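Local coordinates for protein GlcNAc Inducible Gene 2, GIG2 (Candida albicans, PDB 6AKZ) that binds an iron(III) ion and is probably a cupin-fold oxygenase of the DUF1479 family, encoded by a gene induced by N-acetylglucosamine, at residues Phe50-Ile53 against Ser59-Pro62; Asn424-Lys429 against Gly433-Glu438; Leu322-Asp325 against His330-Gln333. All coordinates share one frame; numbering follows the deposited sequence.

Interaction 1: residues Phe50-Ile53 against Ser59-Pro62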
ATOM      1  N   PHE A  50       6.701  11.629  18.096  1.00 13.02           N
ATOM      2  CA  PHE A  50       7.564  11.810  16.892  1.00 13.70           C
ATOM      3  C   PHE A  50       8.947  12.281  17.328  1.00 14.23           C
ATOM      4  O   PHE A  50       9.929  11.942  16.677  1.00 14.12           O
ATOM      5  CB  PHE A  50       7.027  12.694  15.769  1.00 14.01           C
ATOM      6  CG  PHE A  50       5.789  12.175  15.070  1.00 13.20           C
ATOM      7  CD1 PHE A  50       5.130  10.987  15.458  1.00 13.21           C
ATOM      8  CD2 PHE A  50       5.290  12.892  13.996  1.00 14.17           C
ATOM      9  CE1 PHE A  50       3.978  10.565  14.810  1.00 14.68           C
ATOM     10  CE2 PHE A  50       4.173  12.432  13.309  1.00 15.07           C
ATOM     11  CZ  PHE A  50       3.501  11.276  13.749  1.00 14.51           C
ATOM     12  N   THR A  51       9.015  12.994  18.460  1.00 15.58           N
ATOM     13  CA  THR A  51      10.271  13.255  19.093  1.00 17.16           C
ATOM     14  C   THR A  51      10.976  11.963  19.442  1.00 15.15           C
ATOM     15  O   THR A  51      12.200  11.865  19.180  1.00 18.05           O
ATOM     16  CB  THR A  51      10.084  14.181  20.303  1.00 19.44           C
ATOM     17  OG1 THR A  51       9.649  15.460  19.862  1.00 20.08           O
ATOM     18  CG2 THR A  51      11.384  14.347  21.118  1.00 21.87           C
ATOM     19  N   GLU A  52      10.294  11.023  20.111  1.00 14.19           N
ATOM     20  CA  GLU A  52      10.915   9.763  20.490  1.00 14.70           C
ATOM     21  C   GLU A  52      11.430   9.040  19.232  1.00 12.51           C
ATOM     22  O   GLU A  52      12.513   8.580  19.194  1.00 12.90           O
ATOM     23  CB  GLU A  52       9.969   8.914  21.330  1.00 16.34           C
ATOM     24  CG  GLU A  52      10.502   7.551  21.638  1.00 17.32           C
ATOM     25  CD  GLU A  52       9.594   6.638  22.470  1.00 20.10           C
ATOM     26  OE1 GLU A  52       9.350   7.032  23.629  1.00 24.28           O
ATOM     27  OE2 GLU A  52       9.276   5.445  22.076  1.00 21.13           O
ATOM     28  N   ILE A  53      10.660   9.070  18.152  1.00 12.96           N
ATOM     29  CA  ILE A  53      11.057   8.371  16.944  1.00 13.50           C
ATOM     30  C   ILE A  53      12.356   8.944  16.433  1.00 14.74           C
ATOM     31  O   ILE A  53      13.291   8.233  16.111  1.00 14.00           O
ATOM     32  CB  ILE A  53       9.999   8.435  15.833  1.00 14.24           C
ATOM     33  CG1 ILE A  53       8.798   7.637  16.259  1.00 15.75           C
ATOM     34  CG2 ILE A  53      10.631   7.963  14.505  1.00 13.41           C
ATOM     35  CD1 ILE A  53       7.618   7.732  15.282  1.00 17.10           C
ATOM     36  N   SER A  59      16.153   1.831  14.306  1.00 14.92           N
ATOM     37  CA  SER A  59      15.796   0.655  15.080  1.00 15.65           C
ATOM     38  C   SER A  59      14.336   0.710  15.592  1.00 14.69           C
ATOM     39  O   SER A  59      13.836  -0.308  16.158  1.00 15.97           O
ATOM     40  CB  SER A  59      16.757   0.473  16.200  1.00 17.72           C
ATOM     41  OG  SER A  59      16.590   1.517  17.127  1.00 16.92           O
ATOM     42  N   TYR A  60      13.693   1.888  15.509  1.00 12.86           N
ATOM     43  CA  TYR A  60      12.279   2.034  15.825  1.00 13.05           C
ATOM     44  C   TYR A  60      11.395   1.149  14.919  1.00 12.86           C
ATOM     45  O   TYR A  60      10.313   0.722  15.334  1.00 12.16           O
ATOM     46  CB  TYR A  60      11.880   3.490  15.804  1.00 13.82           C
ATOM     47  CG  TYR A  60      10.527   3.819  16.389  1.00 12.57           C
ATOM     48  CD1 TYR A  60       9.373   3.696  15.640  1.00 12.96           C
ATOM     49  CD2 TYR A  60      10.412   4.180  17.699  1.00 13.43           C
ATOM     50  CE1 TYR A  60       8.143   3.995  16.177  1.00 13.06           C
ATOM     51  CE2 TYR A  60       9.214   4.507  18.270  1.00 15.09           C
ATOM     52  CZ  TYR A  60       8.089   4.380  17.553  1.00 15.68           C
ATOM     53  OH  TYR A  60       6.926   4.703  18.150  1.00 14.97           O
ATOM     54  N   VAL A  61      11.832   0.825  13.699  1.00 13.25           N
ATOM     55  CA  VAL A  61      11.006   0.061  12.823  1.00 12.20           C
ATOM     56  C   VAL A  61      10.971  -1.370  13.297  1.00 11.72           C
ATOM     57  O   VAL A  61      12.009  -1.983  13.504  1.00 13.49           O
ATOM     58  CB  VAL A  61      11.604   0.056  11.357  1.00 11.08           C
ATOM     59  CG1 VAL A  61      10.897  -0.905  10.452  1.00 11.62           C
ATOM     60  CG2 VAL A  61      11.563   1.492  10.856  1.00 10.95           C
ATOM     61  N   PRO A  62       9.777  -1.924  13.466  1.00 11.23           N
ATOM     62  CA  PRO A  62       9.690  -3.335  13.838  1.00 13.12           C
ATOM     63  C   PRO A  62      10.470  -4.278  12.882  1.00 14.28           C
ATOM     64  O   PRO A  62      10.429  -4.150  11.645  1.00 11.97           O
ATOM     65  CB  PRO A  62       8.211  -3.604  13.776  1.00 11.88           C
ATOM     66  CG  PRO A  62       7.559  -2.273  13.974  1.00 11.60           C
ATOM     67  CD  PRO A  62       8.457  -1.308  13.268  1.00 11.30           C
TER
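Tyr-60 swings its ring toward Ile-53 with CG anti to the backbone N (chi1 -168°), and Ile-53 meets it with CG1 set anti to its own carbonyl carbon (chi1 -68°). The two side chains cross at about a right angle. CG1 of Ile-53 lies over one face of the ring, 3.6 Å from the centroid and only 14° off the ring normal. This is a CH-pi contact. The extended end of the isoleucine carries CD1 over the rim of the same face, 3.9 Å from CE1 of Tyr-60. Glu-52 reaches the same ring differently. Its OE2 comes to the edge, in the ring plane, at 3.9 Å from CE2 of Tyr-60, with the carboxylate turned steeply against the ring. No hydrogen bond crosses between Phe-50-Ile-53 and Ser-59-Pro-62, so apolar packing carries the contact. The isoleucine and the tyrosine are buried, whereas the glutamate is exposed. Arg-85 of helix 76-85 adds a cation-pi contact to the Tyr-60 ring and a hydrogen bond to the Tyr-60 carbonyl. Ile-336 of strand 336-337 touches both Ile-53 and Tyr-60. The contact lies away from the iron site. It is a helix-to-strand connection, in which the chain leaving helix 32-56 folds a tyrosine back onto the last turn of that helix before entering edge strand 63-65 of the main mixed sheet.

Interaction 2: residues Asn424-Lys429 against Gly433-Glu438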
ATOM      1  N   ASN A 424       3.416 -25.967 -11.840  1.00 24.08           N
ATOM      2  CA  ASN A 424       2.097 -26.599 -11.730  1.00 30.14           C
ATOM      3  C   ASN A 424       1.537 -26.594 -10.272  1.00 27.24           C
ATOM      4  O   ASN A 424       0.859 -27.497  -9.851  1.00 25.17           O
ATOM      5  CB  ASN A 424       2.125 -28.002 -12.421  1.00 33.78           C
ATOM      6  CG  ASN A 424       0.751 -28.445 -12.875  1.00 40.63           C
ATOM      7  OD1 ASN A 424      -0.103 -27.627 -13.299  1.00 41.08           O
ATOM      8  ND2 ASN A 424       0.482 -29.719 -12.715  1.00 44.17           N
ATOM      9  N   ASP A 425       1.775 -25.520  -9.512  1.00 24.09           N
ATOM     10  CA  ASP A 425       1.203 -25.405  -8.155  1.00 23.69           C
ATOM     11  C   ASP A 425      -0.177 -24.743  -8.272  1.00 21.61           C
ATOM     12  O   ASP A 425      -0.277 -23.598  -8.681  1.00 19.73           O
ATOM     13  CB  ASP A 425       2.072 -24.470  -7.308  1.00 26.22           C
ATOM     14  CG  ASP A 425       1.598 -24.397  -5.878  1.00 28.92           C
ATOM     15  OD1 ASP A 425       0.568 -23.785  -5.597  1.00 30.56           O
ATOM     16  OD2 ASP A 425       2.275 -24.959  -5.004  1.00 37.41           O
ATOM     17  N   ILE A 426      -1.219 -25.446  -7.850  1.00 20.36           N
ATOM     18  CA  ILE A 426      -2.579 -24.986  -8.056  1.00 21.22           C
ATOM     19  C   ILE A 426      -2.885 -23.687  -7.282  1.00 19.92           C
ATOM     20  O   ILE A 426      -3.552 -22.794  -7.755  1.00 15.50           O
ATOM     21  CB  ILE A 426      -3.589 -26.127  -7.731  1.00 23.13           C
ATOM     22  CG1 ILE A 426      -4.942 -25.786  -8.305  1.00 27.28           C
ATOM     23  CG2 ILE A 426      -3.698 -26.386  -6.229  1.00 26.38           C
ATOM     24  CD1 ILE A 426      -5.909 -26.967  -8.176  1.00 28.00           C
ATOM     25  N   ASP A 427      -2.411 -23.630  -6.038  1.00 22.75           N
ATOM     26  CA  ASP A 427      -2.565 -22.427  -5.253  1.00 21.80           C
ATOM     27  C   ASP A 427      -1.929 -21.222  -5.969  1.00 20.03           C
ATOM     28  O   ASP A 427      -2.512 -20.131  -6.030  1.00 17.29           O
ATOM     29  CB  ASP A 427      -1.897 -22.669  -3.917  1.00 27.57           C
ATOM     30  CG  ASP A 427      -2.079 -21.562  -2.993  1.00 35.48           C
ATOM     31  OD1 ASP A 427      -3.245 -21.367  -2.602  1.00 35.03           O
ATOM     32  OD2 ASP A 427      -1.066 -20.875  -2.663  1.00 42.01           O
ATOM     33  N   SER A 428      -0.722 -21.372  -6.508  1.00 16.82           N
ATOM     34  CA  SER A 428      -0.091 -20.256  -7.234  1.00 17.32           C
ATOM     35  C   SER A 428      -0.869 -19.843  -8.450  1.00 16.78           C
ATOM     36  O   SER A 428      -0.995 -18.672  -8.767  1.00 18.32           O
ATOM     37  CB  SER A 428       1.297 -20.586  -7.700  1.00 18.54           C
ATOM     38  OG  SER A 428       2.094 -21.005  -6.648  1.00 17.80           O
ATOM     39  N   LYS A 429      -1.381 -20.821  -9.206  1.00 16.41           N
ATOM     40  CA  LYS A 429      -2.143 -20.498 -10.372  1.00 16.40           C
ATOM     41  C   LYS A 429      -3.437 -19.734  -9.998  1.00 15.31           C
ATOM     42  O   LYS A 429      -3.849 -18.825 -10.706  1.00 18.00           O
ATOM     43  CB  LYS A 429      -2.514 -21.779 -11.155  1.00 17.44           C
ATOM     44  CG  LYS A 429      -1.341 -22.414 -11.820  1.00 20.18           C
ATOM     45  CD  LYS A 429      -1.669 -23.707 -12.434  1.00 25.45           C
ATOM     46  CE  LYS A 429      -0.483 -24.131 -13.298  1.00 29.84           C
ATOM     47  NZ  LYS A 429      -0.741 -25.496 -13.826  1.00 29.44           N
ATOM     48  N   GLY A 433      -4.964 -15.884 -11.354  1.00 15.80           N
ATOM     49  CA  GLY A 433      -6.195 -15.829 -12.108  1.00 15.81           C
ATOM     50  C   GLY A 433      -6.289 -16.960 -13.132  1.00 15.94           C
ATOM     51  O   GLY A 433      -7.028 -16.827 -14.084  1.00 19.81           O
ATOM     52  N   LEU A 434      -5.532 -18.043 -12.955  1.00 17.57           N
ATOM     53  CA  LEU A 434      -5.397 -19.077 -13.997  1.00 18.66           C
ATOM     54  C   LEU A 434      -6.182 -20.324 -13.618  1.00 22.04           C
ATOM     55  O   LEU A 434      -6.184 -21.281 -14.391  1.00 23.34           O
ATOM     56  CB  LEU A 434      -3.913 -19.412 -14.198  1.00 17.58           C
ATOM     57  CG  LEU A 434      -3.036 -18.251 -14.723  1.00 18.81           C
ATOM     58  CD1 LEU A 434      -1.541 -18.582 -14.658  1.00 18.77           C
ATOM     59  CD2 LEU A 434      -3.415 -17.844 -16.134  1.00 19.62           C
ATOM     60  N   GLU A 435      -6.805 -20.346 -12.423  1.00 19.83           N
ATOM     61  CA  GLU A 435      -7.488 -21.523 -11.952  1.00 22.47           C
ATOM     62  C   GLU A 435      -8.597 -21.051 -11.032  1.00 22.86           C
ATOM     63  O   GLU A 435      -8.383 -20.109 -10.256  1.00 20.09           O
ATOM     64  CB  GLU A 435      -6.507 -22.355 -11.155  1.00 26.37           C
ATOM     65  CG  GLU A 435      -7.106 -23.597 -10.534  1.00 31.95           C
ATOM     66  CD  GLU A 435      -7.583 -24.571 -11.615  1.00 38.55           C
ATOM     67  OE1 GLU A 435      -6.735 -25.003 -12.435  1.00 40.19           O
ATOM     68  OE2 GLU A 435      -8.804 -24.821 -11.684  1.00 50.02           O
ATOM     69  N   GLU A 436      -9.755 -21.723 -11.083  1.00 21.21           N
ATOM     70  CA  GLU A 436     -10.866 -21.334 -10.244  1.00 23.82           C
ATOM     71  C   GLU A 436     -10.511 -21.628  -8.786  1.00 18.98           C
ATOM     72  O   GLU A 436      -9.707 -22.532  -8.448  1.00 17.11           O
ATOM     73  CB  GLU A 436     -12.157 -22.116 -10.608  1.00 28.30           C
ATOM     74  CG  GLU A 436     -12.632 -21.879 -12.032  1.00 36.89           C
ATOM     75  CD  GLU A 436     -12.074 -22.888 -13.074  1.00 46.97           C
ATOM     76  OE1 GLU A 436     -10.866 -23.351 -13.047  1.00 48.61           O
ATOM     77  OE2 GLU A 436     -12.879 -23.230 -13.961  1.00 57.02           O
ATOM     78  N   PHE A 437     -11.121 -20.857  -7.917  1.00 17.13           N
ATOM     79  CA  PHE A 437     -10.984 -21.016  -6.445  1.00 16.68           C
ATOM     80  C   PHE A 437     -11.808 -22.156  -5.924  1.00 19.34           C
ATOM     81  O   PHE A 437     -12.888 -22.410  -6.399  1.00 21.94           O
ATOM     82  CB  PHE A 437     -11.365 -19.708  -5.746  1.00 17.71           C
ATOM     83  CG  PHE A 437     -10.454 -18.580  -6.098  1.00 16.42           C
ATOM     84  CD1 PHE A 437      -9.209 -18.498  -5.480  1.00 17.28           C
ATOM     85  CD2 PHE A 437     -10.806 -17.669  -7.049  1.00 15.46           C
ATOM     86  CE1 PHE A 437      -8.319 -17.518  -5.863  1.00 17.03           C
ATOM     87  CE2 PHE A 437      -9.927 -16.639  -7.388  1.00 18.43           C
ATOM     88  CZ  PHE A 437      -8.675 -16.573  -6.760  1.00 15.84           C
ATOM     89  N   GLU A 438     -11.220 -22.942  -5.039  1.00 19.16           N
ATOM     90  CA  GLU A 438     -11.915 -23.979  -4.339  1.00 22.12           C
ATOM     91  C   GLU A 438     -12.797 -23.332  -3.262  1.00 21.08           C
ATOM     92  O   GLU A 438     -12.402 -22.352  -2.650  1.00 22.31           O
ATOM     93  CB  GLU A 438     -10.865 -24.918  -3.706  1.00 25.55           C
ATOM     94  CG  GLU A 438     -11.387 -26.287  -3.312  1.00 33.92           C
ATOM     95  CD  GLU A 438     -10.500 -26.976  -2.248  1.00 39.03           C
ATOM     96  OE1 GLU A 438      -9.267 -26.829  -2.324  1.00 43.34           O
ATOM     97  OE2 GLU A 438     -11.048 -27.628  -1.310  1.00 49.13           O
TER
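Leu-434 and Glu-435 pack their CB atoms against CB of Lys-429, at the point where the chain leaves helix 426-431. The CB of Leu-434 is 4.1 Å from the lysine CB, and that of Glu-435 is 4.0 Å from it. Beyond this point the side chains part. Lys-429 has CG anti to its carbonyl carbon (chi1 -70°), and the rest of the side chain runs out extended, so that it leads away from 433-438. Glu-435 is folded instead. Its CG points anti to the backbone N, and a bend at chi2 (64°) turns the carboxylate back. The bend lets OE2 accept a weak hydrogen bond from the backbone N of Glu-436. The aliphatic part of Glu-435 then serves as an apolar surface: its CG lies 3.8 Å from CG1 of Ile-426, at the start of the helix, whose side chain crosses it obliquely. Both ends of the helix are capped. At the start, Asp-425 OD1 accepts from Ser-428 N at 2.9 Å, on the anti side of the carboxylate, as an N-cap. Lys-146 grips this end as well, with a salt bridge to Asp-427 and a hydrogen bond to Ser-428 OG. At the other end, Leu-434 N donates to Lys-429 O at 2.9 Å. That bond is fairly straight (163°) but tilted from the carbonyl plane. Leu-434 also touches Arg-389 and Leu-393 of helix 382-394. The positive phi of Gly-433 completes the turn, making this C-terminal end a Schellman motif on a short surface helix.

Interaction 3: residues Leu322-Asp325 against His330-Gln333; sequences LFLD and HLHQ
His-332 reaches across to Leu-324 and donates from NE2 to the leucine carbonyl O at 3.0 Å. The bond is nearly straight, with an N-H...O angle of 167°. The acceptor lies almost in the imidazole plane, so the ring meets it edge-on. Relative to the carbonyl plane, the donor is tilted by 19°. Chi1 of -65° sets CG of His-332 anti to its own carbonyl carbon and carries the ring toward 322-325. The next carbonyl is close too: O of Asp-325 is 3.5 Å from CE1 of the His-332 ring, again at the edge. Beside this polar grip lies the buried, apolar part. Leu-324 and Leu-331 point at each other and meet methyl to methyl, CD1 to CD1, at 4.2 Å. Ile-285 of helix 278-287 touches both leucines. Leu-324 also packs on Leu-193 of strand 192-193, the residue next to the iron ligand His-192 in sequence. The other side is looser. Asp-325 is exposed and its CB points away from 330-333. Its OD1 stays 6.9 Å from NE2 of His-332, so no salt bridge forms there. The backbones themselves are well apart, with CA of Leu-324 and CA of Leu-331 8.1 Å from each other. The gap is bridged by one side-chain-to-backbone hydrogen bond and one pair of leucine methyls. Donation from NE2 means that this nitrogen carries a proton, whatever the charge of the ring, and the bond should restrict the turning of the ring. His-332 is not among the iron ligands, which are His-192, Asp-194 and His-355. Its bond instead ties 330-333 to the main chain just past strand 322-323.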
ATOM      1  N   LEU A 322      -0.967  11.280  -2.432  1.00 15.15           N
ATOM      2  CA  LEU A 322      -1.198  12.434  -1.614  1.00 16.51           C
ATOM      3  C   LEU A 322       0.149  12.898  -1.139  1.00 17.11           C
ATOM      4  O   LEU A 322       0.846  12.157  -0.406  1.00 16.59           O
ATOM      5  CB  LEU A 322      -2.086  12.118  -0.375  1.00 15.75           C
ATOM      6  CG  LEU A 322      -2.146  13.160   0.740  1.00 18.12           C
ATOM      7  CD1 LEU A 322      -2.954  14.350   0.249  1.00 21.69           C
ATOM      8  CD2 LEU A 322      -2.780  12.670   1.997  1.00 20.46           C
ATOM      9  N   PHE A 323       0.514  14.131  -1.501  1.00 17.95           N
ATOM     10  CA  PHE A 323       1.816  14.663  -1.135  1.00 20.89           C
ATOM     11  C   PHE A 323       1.841  15.352   0.217  1.00 18.57           C
ATOM     12  O   PHE A 323       0.970  16.126   0.572  1.00 17.88           O
ATOM     13  CB  PHE A 323       2.331  15.527  -2.283  1.00 22.83           C
ATOM     14  CG  PHE A 323       2.821  14.698  -3.395  1.00 24.32           C
ATOM     15  CD1 PHE A 323       3.938  13.910  -3.204  1.00 28.87           C
ATOM     16  CD2 PHE A 323       2.135  14.607  -4.589  1.00 30.72           C
ATOM     17  CE1 PHE A 323       4.426  13.105  -4.202  1.00 29.62           C
ATOM     18  CE2 PHE A 323       2.606  13.805  -5.598  1.00 29.57           C
ATOM     19  CZ  PHE A 323       3.749  13.044  -5.401  1.00 33.59           C
ATOM     20  N   LEU A 324       2.873  15.033   0.983  1.00 18.80           N
ATOM     21  CA  LEU A 324       2.958  15.436   2.406  1.00 17.26           C
ATOM     22  C   LEU A 324       4.137  16.327   2.637  1.00 17.36           C
ATOM     23  O   LEU A 324       4.459  16.652   3.792  1.00 18.72           O
ATOM     24  CB  LEU A 324       3.076  14.184   3.297  1.00 18.20           C
ATOM     25  CG  LEU A 324       1.906  13.203   3.092  1.00 17.08           C
ATOM     26  CD1 LEU A 324       2.229  11.875   3.791  1.00 18.39           C
ATOM     27  CD2 LEU A 324       0.593  13.762   3.569  1.00 17.69           C
ATOM     28  N   ASP A 325       4.752  16.767   1.578  1.00 18.73           N
ATOM     29  CA  ASP A 325       6.054  17.484   1.720  1.00 21.56           C
ATOM     30  C   ASP A 325       5.952  18.977   1.955  1.00 22.88           C
ATOM     31  O   ASP A 325       6.965  19.602   2.296  1.00 24.36           O
ATOM     32  CB  ASP A 325       6.934  17.283   0.524  1.00 23.34           C
ATOM     33  CG  ASP A 325       6.305  17.776  -0.750  1.00 25.01           C
ATOM     34  OD1 ASP A 325       5.056  17.604  -0.947  1.00 25.48           O
ATOM     35  OD2 ASP A 325       7.076  18.338  -1.535  1.00 31.91           O
ATOM     36  N   HIS A 330       4.126  18.873  10.824  1.00 18.46           N
ATOM     37  CA  HIS A 330       4.251  18.141  12.039  1.00 19.00           C
ATOM     38  C   HIS A 330       4.662  16.697  11.776  1.00 17.83           C
ATOM     39  O   HIS A 330       5.079  16.038  12.688  1.00 19.11           O
ATOM     40  CB  HIS A 330       2.941  18.104  12.830  1.00 21.34           C
ATOM     41  CG  HIS A 330       2.452  19.454  13.265  1.00 23.60           C
ATOM     42  ND1 HIS A 330       1.757  20.299  12.427  1.00 22.27           N
ATOM     43  CD2 HIS A 330       2.511  20.081  14.464  1.00 22.76           C
ATOM     44  CE1 HIS A 330       1.431  21.399  13.075  1.00 21.58           C
ATOM     45  NE2 HIS A 330       1.880  21.302  14.308  1.00 20.97           N
ATOM     46  N   LEU A 331       4.494  16.217  10.555  1.00 16.20           N
ATOM     47  CA  LEU A 331       4.933  14.865  10.225  1.00 17.42           C
ATOM     48  C   LEU A 331       6.444  14.728  10.104  1.00 16.90           C
ATOM     49  O   LEU A 331       6.971  13.642  10.299  1.00 16.94           O
ATOM     50  CB  LEU A 331       4.248  14.363   8.932  1.00 16.69           C
ATOM     51  CG  LEU A 331       2.728  14.292   8.933  1.00 17.99           C
ATOM     52  CD1 LEU A 331       2.308  13.796   7.556  1.00 21.00           C
ATOM     53  CD2 LEU A 331       2.116  13.450  10.067  1.00 19.27           C
ATOM     54  N   HIS A 332       7.146  15.802   9.753  1.00 17.44           N
ATOM     55  CA  HIS A 332       8.488  15.659   9.314  1.00 19.23           C
ATOM     56  C   HIS A 332       9.449  15.141  10.380  1.00 19.72           C
ATOM     57  O   HIS A 332      10.323  14.374  10.067  1.00 17.46           O
ATOM     58  CB  HIS A 332       8.943  16.912   8.631  1.00 26.23           C
ATOM     59  CG  HIS A 332       8.160  17.171   7.362  1.00 41.18           C
ATOM     60  ND1 HIS A 332       8.644  17.919   6.307  1.00 52.44           N
ATOM     61  CD2 HIS A 332       6.923  16.751   6.979  1.00 44.35           C
ATOM     62  CE1 HIS A 332       7.737  17.965   5.347  1.00 54.34           C
ATOM     63  NE2 HIS A 332       6.687  17.255   5.727  1.00 47.80           N
ATOM     64  N   GLN A 333       9.181  15.434  11.636  1.00 16.34           N
ATOM     65  CA  GLN A 333      10.039  15.049  12.721  1.00 20.47           C
ATOM     66  C   GLN A 333      10.110  13.515  12.871  1.00 18.28           C
ATOM     67  O   GLN A 333      11.075  12.964  13.371  1.00 20.42           O
ATOM     68  CB  GLN A 333       9.428  15.599  13.995  1.00 24.09           C
ATOM     69  CG  GLN A 333      10.252  15.292  15.215  1.00 28.61           C
ATOM     70  CD  GLN A 333       9.769  16.004  16.465  1.00 28.16           C
ATOM     71  OE1 GLN A 333       8.569  16.239  16.681  1.00 32.00           O
ATOM     72  NE2 GLN A 333      10.709  16.321  17.300  1.00 27.68           N
TER

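Interactions 1 and 3 are neighbours, with centres about 16 Å apart on the same side of the chain's centre. Helix 32-56 joins them. Phe-50, which takes no part in the contact within interaction 1, touches 330-333 instead: its CE2 is 4.0 Å from CD2 of Leu-331. Interaction 3 comes nearest to the metal of the three. The side chain of Leu-324 lies about 5 Å from that of the iron ligand His-192, about 7 Å from that of His-355 and about 10 Å from the iron(III) ion; Asp-194 completes the protein ligands. Interaction 2 stands apart, across the chain's centre, with its centre about 41 Å from each of the others.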